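Local coordinates for uncharacterized protein (Xanthomonas campestris pv. campestris, PDB 3HIU) that is of unknown function but belongs to the DUF892 family of ferritin-like four-helix bundles and pairs with a second copy of itself, at residues I32-E37 against L156-L161; D13-E18 against G65-A70. All coordinates share one frame; numbering follows the deposited sequence.

Contact 1: I32-E37 against L156-L161; sequences IEHYPE and LEREQL. With EDO (1,2-ethanediol), chain K; EDO (1,2-ethanediol), chain P; EDO (1,2-ethanediol), chain L.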
loop_
_atom_site.group_PDB
_atom_site.type_symbol
_atom_site.label_atom_id
_atom_site.label_comp_id
_atom_site.label_asym_id
_atom_site.label_seq_id
_atom_site.Cartn_x
_atom_site.Cartn_y
_atom_site.Cartn_z
ATOM N N ILE B 32 -1.456 -17.363 11.448
ATOM C CA ILE B 32 -2.914 -17.363 11.578
ATOM C C ILE B 32 -3.471 -18.587 12.305
ATOM O O ILE B 32 -3.308 -19.724 11.851
ATOM C CB ILE B 32 -3.611 -17.244 10.221
ATOM C CG1 ILE B 32 -3.294 -15.892 9.569
ATOM C CG2 ILE B 32 -5.116 -17.433 10.391
ATOM C CD1 ILE B 32 -3.779 -15.762 8.113
ATOM N N GLU B 33 -4.149 -18.335 13.422
ATOM C CA GLU B 33 -4.725 -19.398 14.221
ATOM C C GLU B 33 -6.229 -19.327 14.183
ATOM O O GLU B 33 -6.899 -20.322 14.409
ATOM C CB GLU B 33 -4.294 -19.255 15.673
ATOM C CG GLU B 33 -2.853 -18.849 15.869
ATOM C CD GLU B 33 -2.531 -18.525 17.322
ATOM O OE1 GLU B 33 -3.096 -17.547 17.865
ATOM O OE2 GLU B 33 -1.707 -19.251 17.919
ATOM N N HIS B 34 -6.762 -18.140 13.914
ATOM C CA HIS B 34 -8.179 -17.894 14.162
ATOM C C HIS B 34 -9.043 -17.483 12.941
ATOM O O HIS B 34 -10.219 -17.141 13.099
ATOM C CB HIS B 34 -8.346 -16.874 15.312
ATOM C CG HIS B 34 -7.715 -17.294 16.613
ATOM N ND1 HIS B 34 -6.970 -16.431 17.394
ATOM C CD2 HIS B 34 -7.727 -18.478 17.275
ATOM C CE1 HIS B 34 -6.552 -17.067 18.475
ATOM N NE2 HIS B 34 -6.994 -18.309 18.426
ATOM N N TYR B 35 -8.478 -17.519 11.735
ATOM C CA TYR B 35 -9.227 -17.112 10.539
ATOM C C TYR B 35 -8.954 -18.038 9.376
ATOM O O TYR B 35 -8.205 -17.697 8.466
ATOM C CB TYR B 35 -8.868 -15.687 10.132
ATOM C CG TYR B 35 -8.789 -14.759 11.303
ATOM C CD1 TYR B 35 -9.902 -14.062 11.731
ATOM C CD2 TYR B 35 -7.603 -14.602 12.001
ATOM C CE1 TYR B 35 -9.836 -13.222 12.818
ATOM C CE2 TYR B 35 -7.526 -13.768 13.093
ATOM C CZ TYR B 35 -8.643 -13.078 13.497
ATOM O OH TYR B 35 -8.573 -12.241 14.583
ATOM N N PRO B 36 -9.580 -19.215 9.395
ATOM C CA PRO B 36 -9.365 -20.226 8.358
ATOM C C PRO B 36 -9.549 -19.646 6.954
ATOM O O PRO B 36 -8.855 -20.060 6.028
ATOM C CB PRO B 36 -10.451 -21.273 8.658
ATOM C CG PRO B 36 -10.759 -21.098 10.098
ATOM C CD PRO B 36 -10.598 -19.627 10.375
ATOM N N GLU B 37 -10.472 -18.703 6.798
ATOM C CA GLU B 37 -10.714 -18.112 5.496
ATOM C C GLU B 37 -9.483 -17.309 5.119
ATOM O O GLU B 37 -8.871 -17.541 4.080
ATOM C CB GLU B 37 -11.941 -17.207 5.537
ATOM C CG GLU B 37 -12.944 -17.464 4.426
ATOM C CD GLU B 37 -13.717 -18.756 4.636
ATOM O OE1 GLU B 37 -14.900 -18.684 5.036
ATOM O OE2 GLU B 37 -13.139 -19.842 4.415
ATOM N N LEU B 156 -10.813 -8.040 18.541
ATOM C CA LEU B 156 -11.154 -7.218 19.693
ATOM C C LEU B 156 -11.930 -8.025 20.738
ATOM O O LEU B 156 -11.510 -8.104 21.891
ATOM C CB LEU B 156 -11.935 -5.973 19.249
ATOM C CG LEU B 156 -11.163 -4.975 18.372
ATOM C CD1 LEU B 156 -12.062 -3.853 17.852
ATOM C CD2 LEU B 156 -9.965 -4.406 19.128
ATOM N N GLU B 157 -13.042 -8.632 20.315
ATOM C CA GLU B 157 -13.907 -9.420 21.188
ATOM C C GLU B 157 -13.158 -10.549 21.865
ATOM O O GLU B 157 -13.418 -10.870 23.022
ATOM C CB GLU B 157 -15.068 -9.994 20.385
ATOM C CG GLU B 157 -15.964 -8.924 19.790
ATOM C CD GLU B 157 -17.016 -9.493 18.855
ATOM O OE1 GLU B 157 -16.745 -10.526 18.203
ATOM O OE2 GLU B 157 -18.114 -8.900 18.771
ATOM N N ARG B 158 -12.230 -11.148 21.128
ATOM C CA ARG B 158 -11.375 -12.220 21.634
ATOM C C ARG B 158 -10.377 -11.694 22.673
ATOM O O ARG B 158 -10.206 -12.290 23.740
ATOM C CB ARG B 158 -10.638 -12.877 20.461
ATOM C CG ARG B 158 -9.921 -14.178 20.764
ATOM C CD ARG B 158 -9.389 -14.830 19.465
ATOM N NE ARG B 158 -10.372 -15.706 18.830
ATOM C CZ ARG B 158 -10.876 -15.549 17.607
ATOM N NH1 ARG B 158 -10.476 -14.540 16.832
ATOM N NH2 ARG B 158 -11.775 -16.425 17.152
ATOM N N GLU B 159 -9.737 -10.571 22.361
ATOM C CA GLU B 159 -8.716 -9.984 23.229
ATOM C C GLU B 159 -9.233 -9.610 24.614
ATOM O O GLU B 159 -8.601 -9.916 25.623
ATOM C CB GLU B 159 -8.093 -8.753 22.569
ATOM C CG GLU B 159 -7.628 -7.707 23.563
ATOM C CD GLU B 159 -6.495 -6.858 23.034
ATOM O OE1 GLU B 159 -6.768 -5.762 22.500
ATOM O OE2 GLU B 159 -5.331 -7.292 23.153
ATOM N N GLN B 160 -10.383 -8.944 24.650
ATOM C CA GLN B 160 -10.951 -8.439 25.894
ATOM C C GLN B 160 -11.994 -9.400 26.470
ATOM O O GLN B 160 -12.874 -8.997 27.231
ATOM C CB GLN B 160 -11.577 -7.058 25.662
ATOM C CG GLN B 160 -12.463 -6.990 24.424
ATOM C CD GLN B 160 -13.419 -5.809 24.418
ATOM O OE1 GLN B 160 -13.138 -4.756 24.993
ATOM N NE2 GLN B 160 -14.560 -5.983 23.760
ATOM N N LEU B 161 -11.884 -10.676 26.116
ATOM C CA LEU B 161 -12.928 -11.643 26.445
ATOM C C LEU B 161 -13.166 -11.756 27.949
ATOM O O LEU B 161 -14.306 -11.686 28.411
ATOM C CB LEU B 161 -12.597 -13.009 25.848
ATOM C CG LEU B 161 -13.783 -13.933 25.585
ATOM C CD1 LEU B 161 -14.887 -13.196 24.853
ATOM C CD2 LEU B 161 -13.335 -15.142 24.787
HETATM C C1 EDO K . -11.408 -14.299 8.119
HETATM O O1 EDO K . -10.993 -14.291 6.759
HETATM C C2 EDO K . -12.062 -15.645 8.411
HETATM O O2 EDO K . -11.091 -16.677 8.253
HETATM C C1 EDO P . -4.813 -14.103 15.869
HETATM O O1 EDO P . -5.501 -12.847 15.874
HETATM C C2 EDO P . -4.316 -14.447 14.472
HETATM O O2 EDO P . -4.475 -15.853 14.283
HETATM C C1 EDO L . -18.227 -12.018 15.390
HETATM O O1 EDO L . -17.066 -11.791 16.203
HETATM C C2 EDO L . -19.485 -11.537 16.100
HETATM O O2 EDO L . -19.153 -10.423 16.937
HETATM O O HOH W 1 -12.021 -15.500 14.441
HETATM O O HOH W 2 -8.419 -13.009 17.052
#
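The imidazole of His34 carries the guanidinium of Arg158 on one face, centres 4.2 Å apart and planes 19° from parallel, while CB of Glu33 covers the opposite face. This stack sits at one end of a ferritin-like four-helix bundle, where the link between helices 2-28 and 36-62 meets the last turn of helix 124-159. The arginine adds a CH-pi contact, its CD 3.9 Å from the His34 ring centroid. A bend at chi3 (-88°) folds the otherwise extended chain of Arg158 and puts the guanidinium face over CB of His34, which lies 3.5 Å from Arg158 NH1. The Tyr35 ring stands almost upright to that group, at 88°, and its OH comes to the guanidinium edge. Tyr35 is also the N-cap residue of helix 36-62, and its side chain touches Ile151 and Phe155 of helix 124-159. Two waters lie in the guanidinium plane and do the polar joining. One donates to His34 O and accepts from Arg158 NH2; the other lies 2.6 Å from Tyr35 OH and accepts from Arg158 NH1. Ethanediol, probably from the crystallisation liquor, takes a nearly straight bond from Glu33 N to its O2 (2.6 Å).

Contact 2: D13-E18 against G65-A70; sequences DAYAME and GSIPTA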
loop_
_atom_site.group_PDB
_atom_site.type_symbol
_atom_site.label_atom_id
_atom_site.label_comp_id
_atom_site.label_asym_id
_atom_site.label_seq_id
_atom_site.Cartn_x
_atom_site.Cartn_y
_atom_site.Cartn_z
ATOM N N ASP B 13 12.061 -4.932 -11.208
ATOM C CA ASP B 13 11.551 -4.463 -9.917
ATOM C C ASP B 13 10.454 -5.409 -9.445
ATOM O O ASP B 13 10.495 -5.927 -8.333
ATOM C CB ASP B 13 10.982 -3.035 -10.024
ATOM C CG ASP B 13 12.062 -1.972 -10.184
ATOM O OD1 ASP B 13 13.228 -2.229 -9.831
ATOM O OD2 ASP B 13 11.744 -0.864 -10.660
ATOM N N ALA B 14 9.477 -5.636 -10.317
ATOM C CA ALA B 14 8.323 -6.480 -10.011
ATOM C C ALA B 14 8.719 -7.912 -9.682
ATOM O O ALA B 14 8.189 -8.504 -8.745
ATOM C CB ALA B 14 7.328 -6.468 -11.171
ATOM N N TYR B 15 9.636 -8.474 -10.463
ATOM C CA TYR B 15 10.076 -9.837 -10.224
ATOM C C TYR B 15 10.525 -9.959 -8.776
ATOM O O TYR B 15 10.247 -10.951 -8.105
ATOM C CB TYR B 15 11.224 -10.208 -11.161
ATOM C CG TYR B 15 11.719 -11.622 -10.952
ATOM C CD1 TYR B 15 11.153 -12.682 -11.647
ATOM C CD2 TYR B 15 12.736 -11.902 -10.046
ATOM C CE1 TYR B 15 11.590 -13.981 -11.457
ATOM C CE2 TYR B 15 13.183 -13.201 -9.850
ATOM C CZ TYR B 15 12.604 -14.235 -10.561
ATOM O OH TYR B 15 13.035 -15.528 -10.380
ATOM N N ALA B 16 11.218 -8.929 -8.303
ATOM C CA ALA B 16 11.777 -8.916 -6.965
ATOM C C ALA B 16 10.686 -8.588 -5.963
ATOM O O ALA B 16 10.694 -9.061 -4.832
ATOM C CB ALA B 16 12.890 -7.899 -6.889
HETATM N N MSE B 17 9.744 -7.764 -6.390
HETATM C CA MSE B 17 8.597 -7.428 -5.570
HETATM C C MSE B 17 7.753 -8.685 -5.305
HETATM O O MSE B 17 7.252 -8.895 -4.198
HETATM C CB MSE B 17 7.791 -6.351 -6.289
HETATM C CG MSE B 17 6.691 -5.731 -5.484
HETATM SE SE MSE B 17 5.583 -4.672 -6.684
HETATM C CE MSE B 17 6.995 -3.611 -7.516
ATOM N N GLU B 18 7.608 -9.520 -6.327
ATOM C CA GLU B 18 6.838 -10.757 -6.221
ATOM C C GLU B 18 7.524 -11.774 -5.338
ATOM O O GLU B 18 6.872 -12.636 -4.751
ATOM C CB GLU B 18 6.614 -11.376 -7.603
ATOM C CG GLU B 18 5.756 -10.540 -8.524
ATOM C CD GLU B 18 4.367 -10.337 -7.981
ATOM O OE1 GLU B 18 3.988 -11.036 -7.016
ATOM O OE2 GLU B 18 3.645 -9.476 -8.523
ATOM N N GLY B 65 16.501 -8.954 -20.814
ATOM C CA GLY B 65 16.772 -8.429 -19.492
ATOM C C GLY B 65 17.019 -9.562 -18.514
ATOM O O GLY B 65 16.344 -10.591 -18.547
ATOM N N SER B 66 17.994 -9.377 -17.635
ATOM C CA SER B 66 18.358 -10.427 -16.693
ATOM C C SER B 66 17.363 -10.559 -15.539
ATOM O O SER B 66 16.479 -9.717 -15.353
ATOM C CB SER B 66 19.793 -10.237 -16.174
ATOM O OG SER B 66 20.013 -8.927 -15.676
ATOM N N ILE B 67 17.523 -11.631 -14.772
ATOM C CA ILE B 67 16.585 -11.977 -13.719
ATOM C C ILE B 67 17.203 -11.728 -12.349
ATOM O O ILE B 67 18.106 -12.448 -11.933
ATOM C CB ILE B 67 16.156 -13.443 -13.834
ATOM C CG1 ILE B 67 15.264 -13.643 -15.063
ATOM C CG2 ILE B 67 15.411 -13.875 -12.581
ATOM C CD1 ILE B 67 15.901 -13.270 -16.386
ATOM N N PRO B 68 16.702 -10.700 -11.641
ATOM C CA PRO B 68 17.188 -10.169 -10.355
ATOM C C PRO B 68 17.755 -11.194 -9.343
ATOM O O PRO B 68 17.298 -12.338 -9.265
ATOM C CB PRO B 68 15.945 -9.466 -9.795
ATOM C CG PRO B 68 15.233 -8.964 -11.025
ATOM C CD PRO B 68 15.511 -9.970 -12.121
ATOM N N THR B 69 18.748 -10.758 -8.565
ATOM C CA THR B 69 19.440 -11.625 -7.610
ATOM C C THR B 69 18.857 -11.507 -6.202
ATOM O O THR B 69 18.789 -10.416 -5.633
ATOM C CB THR B 69 20.943 -11.303 -7.554
ATOM O OG1 THR B 69 21.246 -10.596 -6.346
ATOM C CG2 THR B 69 21.348 -10.462 -8.756
ATOM N N ALA B 70 18.454 -12.647 -5.648
ATOM C CA ALA B 70 17.735 -12.701 -4.374
ATOM C C ALA B 70 18.398 -11.931 -3.229
ATOM O O ALA B 70 19.620 -11.931 -3.081
ATOM C CB ALA B 70 17.495 -14.153 -3.967
#
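Ile67 pushes its CG2 methyl onto one face of the Tyr15 ring, and Pro68 fills the step between that ring and Ala16. The patch is where the long connection after helix 36-62 runs back along the outside of helix 2-28 in a ferritin-like four-helix bundle. With CG anti to the backbone N (chi1 -180°), Tyr15 carries its ring out from the helix toward the connection, presenting a broad flat surface to it. The methyl is the bump on this surface: it rests 3.8 Å from the ring centroid in a CH-pi contact, displaced toward the hydroxyl end of the ring. Nearer the helix, the pyrrolidine of Pro68 sits at the base of the tyrosine, with its CB, CG and CD all about 4.0 Å from Tyr15 CD2. Its CB also looks across at Ala16 CB, 4.5 Å away, a looser touch; Ala16 CA and Pro68 CA, the nearest pair of CA atoms, are 6.5 Å apart. Gln57 packs against Tyr15 and Leu60 against Pro68, so helix 36-62 helps frame the site, and Gln12 NE2 hydrogen-bonds to Ser66 O. Within the apolar seam the shortest approach is Ile67 CG2 to Tyr15 CZ, at 3.5 Å.

Contacts 1 and 2 lie on opposite sides of the chain's centre, 36 Å between their centres and about 17 Å between nearest atoms, and do not touch. Their segments alternate along the chain, and helix 36-62 spans the distance: contact 1 holds its start and contact 2 the connection that follows its end. One joint is polar, water-bridged and at the bundle tip; the other is apolar and lies nearer the chain's centre, about 13 Å from it against about 25 Å (centre to centre). The side chain of Tyr15 is about 11 Å from the sodium ion bound at Thr49 and Gln52, and Glu18 packs on Thr49. The second subunit reaches both regions, salt-bridging Glu159 through its Arg6 and Asp13 through its Lys95.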